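PDB 1PQ4: periplasmic binding protein component of an ABC type zinc uptake transporter from Synechocystis sp., which binds zinc ions in the periplasm and probably delivers them to an ABC-type transporter for uptake into the cell. Local coordinates for residues A[1-13]-A[21-33]. Numbering follows the deposited sequence.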
ATOM      1  N   ASP A   1      28.997   2.660  -6.959  1.00 46.22           N
ATOM      2  CA  ASP A   1      28.424   3.851  -7.645  1.00 47.18           C
ATOM      3  C   ASP A   1      26.989   4.122  -7.207  1.00 42.11           C
ATOM      4  O   ASP A   1      26.700   5.228  -6.760  1.00 45.81           O
ATOM      5  CB  ASP A   1      28.490   3.712  -9.184  1.00 54.88           C
ATOM      6  CG  ASP A   1      27.974   2.358  -9.699  1.00 65.70           C
ATOM      7  OD1 ASP A   1      28.651   1.327  -9.471  1.00 72.17           O
ATOM      8  OD2 ASP A   1      26.899   2.317 -10.346  1.00 65.52           O
ATOM      9  N   ALA A   2      26.101   3.129  -7.301  1.00 31.07           N
ATOM     10  CA  ALA A   2      24.704   3.345  -6.911  1.00 28.70           C
ATOM     11  C   ALA A   2      24.507   3.715  -5.429  1.00 27.96           C
ATOM     12  O   ALA A   2      25.263   3.292  -4.563  1.00 24.86           O
ATOM     13  CB  ALA A   2      23.865   2.113  -7.231  1.00 23.59           C
ATOM     14  N   MET A   3      23.451   4.475  -5.146  1.00 20.35           N
ATOM     15  CA  MET A   3      23.142   4.842  -3.783  1.00 21.09           C
ATOM     16  C   MET A   3      22.346   3.687  -3.130  1.00 20.83           C
ATOM     17  O   MET A   3      21.390   3.189  -3.706  1.00 18.35           O
ATOM     18  CB  MET A   3      22.273   6.083  -3.822  1.00 21.07           C
ATOM     19  CG  MET A   3      21.898   6.774  -2.561  1.00 39.09           C
ATOM     20  SD  MET A   3      21.769   8.585  -3.007  1.00 40.18           S
ATOM     21  CE  MET A   3      23.445   8.854  -3.420  1.00 40.79           C
ATOM     22  N   ASP A   4      22.750   3.270  -1.937  1.00 17.63           N
ATOM     23  CA  ASP A   4      22.023   2.238  -1.185  1.00 18.01           C
ATOM     24  C   ASP A   4      20.887   2.909  -0.449  1.00 15.49           C
ATOM     25  O   ASP A   4      21.110   3.796   0.375  1.00 17.94           O
ATOM     26  CB  ASP A   4      22.926   1.575  -0.161  1.00 20.68           C
ATOM     27  CG  ASP A   4      23.837   0.558  -0.797  1.00 30.15           C
ATOM     28  OD1 ASP A   4      23.295  -0.354  -1.437  1.00 33.85           O
ATOM     29  OD2 ASP A   4      25.065   0.676  -0.680  1.00 30.55           O
ATOM     30  N   ILE A   5      19.675   2.438  -0.722  1.00 16.86           N
ATOM     31  CA  ILE A   5      18.463   3.004  -0.139  1.00 17.37           C
ATOM     32  C   ILE A   5      17.622   1.870   0.370  1.00 17.95           C
ATOM     33  O   ILE A   5      17.488   0.836  -0.289  1.00 21.05           O
ATOM     34  CB  ILE A   5      17.644   3.777  -1.236  1.00 19.50           C
ATOM     35  CG1 ILE A   5      18.516   4.909  -1.791  1.00 23.95           C
ATOM     36  CG2 ILE A   5      16.310   4.359  -0.667  1.00 19.07           C
ATOM     37  CD1 ILE A   5      17.936   5.664  -2.985  1.00 28.05           C
ATOM     38  N   THR A   6      17.058   2.063   1.546  1.00 15.29           N
ATOM     39  CA  THR A   6      16.196   1.070   2.126  1.00 14.92           C
ATOM     40  C   THR A   6      14.811   1.652   2.173  1.00 12.48           C
ATOM     41  O   THR A   6      14.588   2.872   2.461  1.00 13.22           O
ATOM     42  CB  THR A   6      16.684   0.685   3.558  1.00 18.82           C
ATOM     43  OG1 THR A   6      17.963   0.042   3.467  1.00 15.04           O
ATOM     44  CG2 THR A   6      15.725  -0.301   4.189  1.00 21.63           C
ATOM     45  N   VAL A   7      13.835   0.808   1.865  1.00 10.89           N
ATOM     46  CA  VAL A   7      12.463   1.270   1.956  1.00 10.74           C
ATOM     47  C   VAL A   7      11.709   0.324   2.895  1.00 13.78           C
ATOM     48  O   VAL A   7      12.182  -0.776   3.180  1.00 16.99           O
ATOM     49  CB  VAL A   7      11.758   1.285   0.583  1.00 13.59           C
ATOM     50  CG1 VAL A   7      12.563   2.178  -0.397  1.00 14.59           C
ATOM     51  CG2 VAL A   7      11.642  -0.157   0.057  1.00 10.74           C
ATOM     52  N   SER A   8      10.548   0.753   3.355  1.00 14.24           N
ATOM     53  CA  SER A   8       9.768  -0.067   4.275  1.00 13.07           C
ATOM     54  C   SER A   8       9.074  -1.270   3.653  1.00 15.65           C
ATOM     55  O   SER A   8       9.203  -2.373   4.152  1.00 14.10           O
ATOM     56  CB  SER A   8       8.711   0.789   4.974  1.00 15.71           C
ATOM     57  OG  SER A   8       9.319   1.694   5.886  1.00 16.58           O
ATOM     58  N   ILE A   9       8.398  -1.075   2.519  1.00 11.45           N
ATOM     59  CA  ILE A   9       7.613  -2.197   1.964  1.00 12.27           C
ATOM     60  C   ILE A   9       7.874  -2.407   0.498  1.00 15.02           C
ATOM     61  O   ILE A   9       8.327  -1.491  -0.196  1.00 15.49           O
ATOM     62  CB  ILE A   9       6.103  -1.975   2.242  1.00 12.95           C
ATOM     63  CG1 ILE A   9       5.687  -0.568   1.770  1.00 14.32           C
ATOM     64  CG2 ILE A   9       5.824  -2.094   3.726  1.00 11.71           C
ATOM     65  CD1 ILE A   9       4.182  -0.372   1.596  1.00 28.05           C
ATOM     66  N   PRO A  10       7.596  -3.633  -0.007  1.00 14.43           N
ATOM     67  CA  PRO A  10       7.838  -3.959  -1.415  1.00 14.43           C
ATOM     68  C   PRO A  10       7.346  -2.966  -2.468  1.00 10.07           C
ATOM     69  O   PRO A  10       8.096  -2.656  -3.391  1.00 14.44           O
ATOM     70  CB  PRO A  10       7.200  -5.399  -1.589  1.00 12.60           C
ATOM     71  CG  PRO A  10       7.344  -5.971  -0.118  1.00 12.46           C
ATOM     72  CD  PRO A  10       7.001  -4.759   0.736  1.00 12.34           C
ATOM     73  N   PRO A  11       6.105  -2.459  -2.345  1.00 10.73           N
ATOM     74  CA  PRO A  11       5.644  -1.504  -3.376  1.00 13.94           C
ATOM     75  C   PRO A  11       6.603  -0.304  -3.526  1.00 15.92           C
ATOM     76  O   PRO A  11       6.750   0.261  -4.604  1.00 13.93           O
ATOM     77  CB  PRO A  11       4.293  -1.048  -2.844  1.00 16.49           C
ATOM     78  CG  PRO A  11       3.839  -2.171  -1.999  1.00 16.33           C
ATOM     79  CD  PRO A  11       5.042  -2.722  -1.357  1.00 11.71           C
ATOM     80  N   GLN A  12       7.236   0.096  -2.426  1.00 13.88           N
ATOM     81  CA  GLN A  12       8.148   1.236  -2.504  1.00 12.78           C
ATOM     82  C   GLN A  12       9.362   0.910  -3.331  1.00 13.98           C
ATOM     83  O   GLN A  12      10.012   1.800  -3.861  1.00 13.57           O
ATOM     84  CB  GLN A  12       8.584   1.663  -1.106  1.00  9.30           C
ATOM     85  CG  GLN A  12       7.498   2.355  -0.357  1.00  9.85           C
ATOM     86  CD  GLN A  12       7.988   2.713   1.030  1.00 18.36           C
ATOM     87  OE1 GLN A  12       8.321   1.810   1.812  1.00 15.85           O
ATOM     88  NE2 GLN A  12       8.052   4.026   1.337  1.00 13.33           N
ATOM     89  N   GLN A  13       9.679  -0.372  -3.483  1.00 11.61           N
ATOM     90  CA  GLN A  13      10.848  -0.687  -4.276  1.00 12.56           C
ATOM     91  C   GLN A  13      10.488  -0.391  -5.731  1.00 12.35           C
ATOM     92  O   GLN A  13      11.344  -0.031  -6.531  1.00 14.95           O
ATOM     93  CB  GLN A  13      11.189  -2.182  -4.102  1.00 16.64           C
ATOM     94  CG  GLN A  13      12.340  -2.653  -4.938  1.00 13.90           C
ATOM     95  CD  GLN A  13      11.907  -3.277  -6.240  1.00 20.78           C
ATOM     96  OE1 GLN A  13      12.690  -3.370  -7.186  1.00 28.16           O
ATOM     97  NE2 GLN A  13      10.678  -3.709  -6.303  1.00 13.84           N
ATOM     98  N   GLY A  21      16.145   3.956 -11.035  1.00 18.94           N
ATOM     99  CA  GLY A  21      16.760   3.047 -11.995  1.00 19.74           C
ATOM    100  C   GLY A  21      18.098   2.552 -11.460  1.00 22.62           C
ATOM    101  O   GLY A  21      18.201   2.232 -10.293  1.00 17.66           O
ATOM    102  N   ASP A  22      19.122   2.509 -12.312  1.00 20.10           N
ATOM    103  CA  ASP A  22      20.443   2.018 -11.929  1.00 21.87           C
ATOM    104  C   ASP A  22      21.206   2.901 -10.962  1.00 20.00           C
ATOM    105  O   ASP A  22      22.269   2.509 -10.477  1.00 18.66           O
ATOM    106  CB  ASP A  22      21.325   1.823 -13.170  1.00 30.82           C
ATOM    107  CG  ASP A  22      20.855   0.708 -14.037  1.00 41.13           C
ATOM    108  OD1 ASP A  22      20.130  -0.178 -13.520  1.00 37.06           O
ATOM    109  OD2 ASP A  22      21.220   0.717 -15.238  1.00 50.36           O
ATOM    110  N   LEU A  23      20.712   4.107 -10.703  1.00 16.76           N
ATOM    111  CA  LEU A  23      21.393   4.992  -9.757  1.00 19.34           C
ATOM    112  C   LEU A  23      21.163   4.624  -8.293  1.00 16.72           C
ATOM    113  O   LEU A  23      21.783   5.206  -7.418  1.00 17.83           O
ATOM    114  CB  LEU A  23      20.919   6.432  -9.958  1.00 16.06           C
ATOM    115  CG  LEU A  23      21.193   6.862 -11.411  1.00 23.38           C
ATOM    116  CD1 LEU A  23      20.544   8.206 -11.685  1.00 23.91           C
ATOM    117  CD2 LEU A  23      22.721   6.952 -11.599  1.00 25.88           C
ATOM    118  N   VAL A  24      20.230   3.712  -8.029  1.00 15.94           N
ATOM    119  CA  VAL A  24      19.949   3.307  -6.654  1.00 15.02           C
ATOM    120  C   VAL A  24      19.945   1.763  -6.572  1.00 17.00           C
ATOM    121  O   VAL A  24      19.768   1.067  -7.561  1.00 14.17           O
ATOM    122  CB  VAL A  24      18.548   3.840  -6.143  1.00 16.64           C
ATOM    123  CG1 VAL A  24      18.508   5.431  -6.181  1.00 19.12           C
ATOM    124  CG2 VAL A  24      17.406   3.295  -6.990  1.00 14.08           C
ATOM    125  N   ARG A  25      20.165   1.252  -5.374  1.00 14.21           N
ATOM    126  CA  ARG A  25      20.161  -0.186  -5.136  1.00 12.60           C
ATOM    127  C   ARG A  25      19.243  -0.267  -3.926  1.00 14.25           C
ATOM    128  O   ARG A  25      19.527   0.296  -2.864  1.00 16.72           O
ATOM    129  CB  ARG A  25      21.555  -0.659  -4.791  1.00 14.30           C
ATOM    130  CG  ARG A  25      21.636  -2.104  -4.355  1.00 17.89           C
ATOM    131  CD  ARG A  25      23.116  -2.386  -4.106  1.00 22.53           C
ATOM    132  NE  ARG A  25      23.868  -2.052  -5.304  1.00 39.77           N
ATOM    133  CZ  ARG A  25      24.891  -1.202  -5.353  1.00 33.03           C
ATOM    134  NH1 ARG A  25      25.316  -0.566  -4.261  1.00 38.06           N
ATOM    135  NH2 ARG A  25      25.487  -1.009  -6.515  1.00 45.36           N
ATOM    136  N   VAL A  26      18.117  -0.924  -4.115  1.00 15.74           N
ATOM    137  CA  VAL A  26      17.078  -0.952  -3.099  1.00 13.81           C
ATOM    138  C   VAL A  26      17.020  -2.169  -2.221  1.00 16.70           C
ATOM    139  O   VAL A  26      17.053  -3.306  -2.725  1.00 13.60           O
ATOM    140  CB  VAL A  26      15.692  -0.829  -3.775  1.00 18.98           C
ATOM    141  CG1 VAL A  26      14.588  -0.834  -2.703  1.00 16.39           C
ATOM    142  CG2 VAL A  26      15.631   0.428  -4.634  1.00 18.01           C
ATOM    143  N   SER A  27      16.886  -1.924  -0.921  1.00 14.19           N
ATOM    144  CA  SER A  27      16.716  -3.008   0.064  1.00 16.75           C
ATOM    145  C   SER A  27      15.316  -2.773   0.651  1.00 16.41           C
ATOM    146  O   SER A  27      14.838  -1.636   0.660  1.00 18.80           O
ATOM    147  CB  SER A  27      17.760  -2.936   1.184  1.00 14.25           C
ATOM    148  OG  SER A  27      19.039  -3.370   0.722  1.00 16.13           O
ATOM    149  N   VAL A  28      14.665  -3.828   1.135  1.00 15.52           N
ATOM    150  CA  VAL A  28      13.301  -3.695   1.687  1.00 16.07           C
ATOM    151  C   VAL A  28      13.241  -4.312   3.087  1.00 17.25           C
ATOM    152  O   VAL A  28      13.733  -5.410   3.315  1.00 16.74           O
ATOM    153  CB  VAL A  28      12.280  -4.411   0.775  1.00 14.47           C
ATOM    154  CG1 VAL A  28      10.830  -4.325   1.368  1.00 17.23           C
ATOM    155  CG2 VAL A  28      12.329  -3.743  -0.636  1.00 11.93           C
ATOM    156  N   LEU A  29      12.605  -3.598   4.018  1.00 17.01           N
ATOM    157  CA  LEU A  29      12.533  -4.043   5.404  1.00 18.13           C
ATOM    158  C   LEU A  29      11.483  -5.124   5.668  1.00 18.05           C
ATOM    159  O   LEU A  29      11.785  -6.152   6.294  1.00 16.96           O
ATOM    160  CB  LEU A  29      12.220  -2.848   6.301  1.00 19.77           C
ATOM    161  CG  LEU A  29      12.678  -2.885   7.770  1.00 23.67           C
ATOM    162  CD1 LEU A  29      11.805  -1.885   8.589  1.00 19.70           C
ATOM    163  CD2 LEU A  29      12.493  -4.251   8.333  1.00 41.70           C
ATOM    164  N   VAL A  30      10.253  -4.869   5.233  1.00 14.02           N
ATOM    165  CA  VAL A  30       9.144  -5.797   5.458  1.00 12.23           C
ATOM    166  C   VAL A  30       8.902  -6.833   4.352  1.00 15.07           C
ATOM    167  O   VAL A  30       8.623  -6.469   3.199  1.00 15.00           O
ATOM    168  CB  VAL A  30       7.809  -5.008   5.665  1.00 16.15           C
ATOM    169  CG1 VAL A  30       6.612  -5.994   5.970  1.00 17.08           C
ATOM    170  CG2 VAL A  30       7.991  -3.949   6.784  1.00 18.27           C
ATOM    171  N   PRO A  31       8.959  -8.133   4.693  1.00 16.74           N
ATOM    172  CA  PRO A  31       8.719  -9.150   3.663  1.00 16.43           C
ATOM    173  C   PRO A  31       7.316  -8.981   3.091  1.00 15.77           C
ATOM    174  O   PRO A  31       6.375  -8.606   3.815  1.00 18.38           O
ATOM    175  CB  PRO A  31       8.824 -10.460   4.431  1.00 20.30           C
ATOM    176  CG  PRO A  31       9.850 -10.141   5.479  1.00 18.30           C
ATOM    177  CD  PRO A  31       9.345  -8.773   5.970  1.00 16.50           C
ATOM    178  N   GLY A  32       7.161  -9.317   1.818  1.00 18.77           N
ATOM    179  CA  GLY A  32       5.861  -9.168   1.186  1.00 21.99           C
ATOM    180  C   GLY A  32       4.743 -10.018   1.764  1.00 26.22           C
ATOM    181  O   GLY A  32       3.559  -9.714   1.550  1.00 23.30           O
ATOM    182  N   ASN A  33       5.092 -11.068   2.503  1.00 20.72           N
ATOM    183  CA  ASN A  33       4.058 -11.915   3.077  1.00 25.59           C
ATOM    184  C   ASN A  33       3.796 -11.663   4.557  1.00 25.81           C
ATOM    185  O   ASN A  33       3.072 -12.424   5.170  1.00 26.29           O
ATOM    186  CB  ASN A  33       4.376 -13.417   2.835  1.00 28.40           C
ATOM    187  CG  ASN A  33       5.564 -13.898   3.622  1.00 35.01           C
ATOM    188  OD1 ASN A  33       6.238 -13.118   4.296  1.00 41.04           O
ATOM    189  ND2 ASN A  33       5.839 -15.199   3.541  1.00 44.83           N
TER
HETATM  190  O   HOH W   1      27.985   0.982  -5.224  1.00 44.14           O
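Met3 to Val7 and Val24 to Val28 run parallel in direct register, their axes 4.6 Å apart at closest approach, and a ladder of backbone hydrogen bonds runs from Met3 N to Leu23 O at one end to Val30 N and Ser8 O at the other. On the face carrying Ile5, Val7, Val24, Val26 and Val28, beta-branched residues suit the extended backbone and touch across the strands. With CG1 anti to the carbonyl carbon (chi1 -60°) and the chain then extended, Ile5 carries CD1 to 3.3 Å from Val24 CG1, tighter than usual for two carbons. Farther along, Val7 CG2 meets Val28 CG2 at 3.7 Å. The two strands and helix 10-20 form a beta-alpha-beta crossover, with strand 24-28 at the sheet edge and strand 3-7 next inward, between it and strand 54-57. Beyond strand 3-7, the Ile9 side chain comes to about 8 Å from the bound zinc ion. Gln13, on the helix, offers methylenes to the valines, CG lying 3.7 Å from Val26 CG1, while Pro10 CD lies 3.9 Å from Val28 CG1. The other face, more exposed at Arg25, suits a charged pair. Arg25 bends at chi3 (-55°), bringing NH1 alongside Asp4. The salt bridge from Arg25 NH1 to Asp4 OD1 is long and weak at 3.5 Å. Carboxylate and guanidinium planes are 56° apart. The methyl CB of Ala2 lies over one guanidinium face, 3.6 Å from Arg25 NH2; a water accepts from Arg25 NH1 and the Asp1 amine. Replacing Asp4 by an alanine would probably deprive Arg25 of its carboxylate partner and let the guanidinium swing more freely.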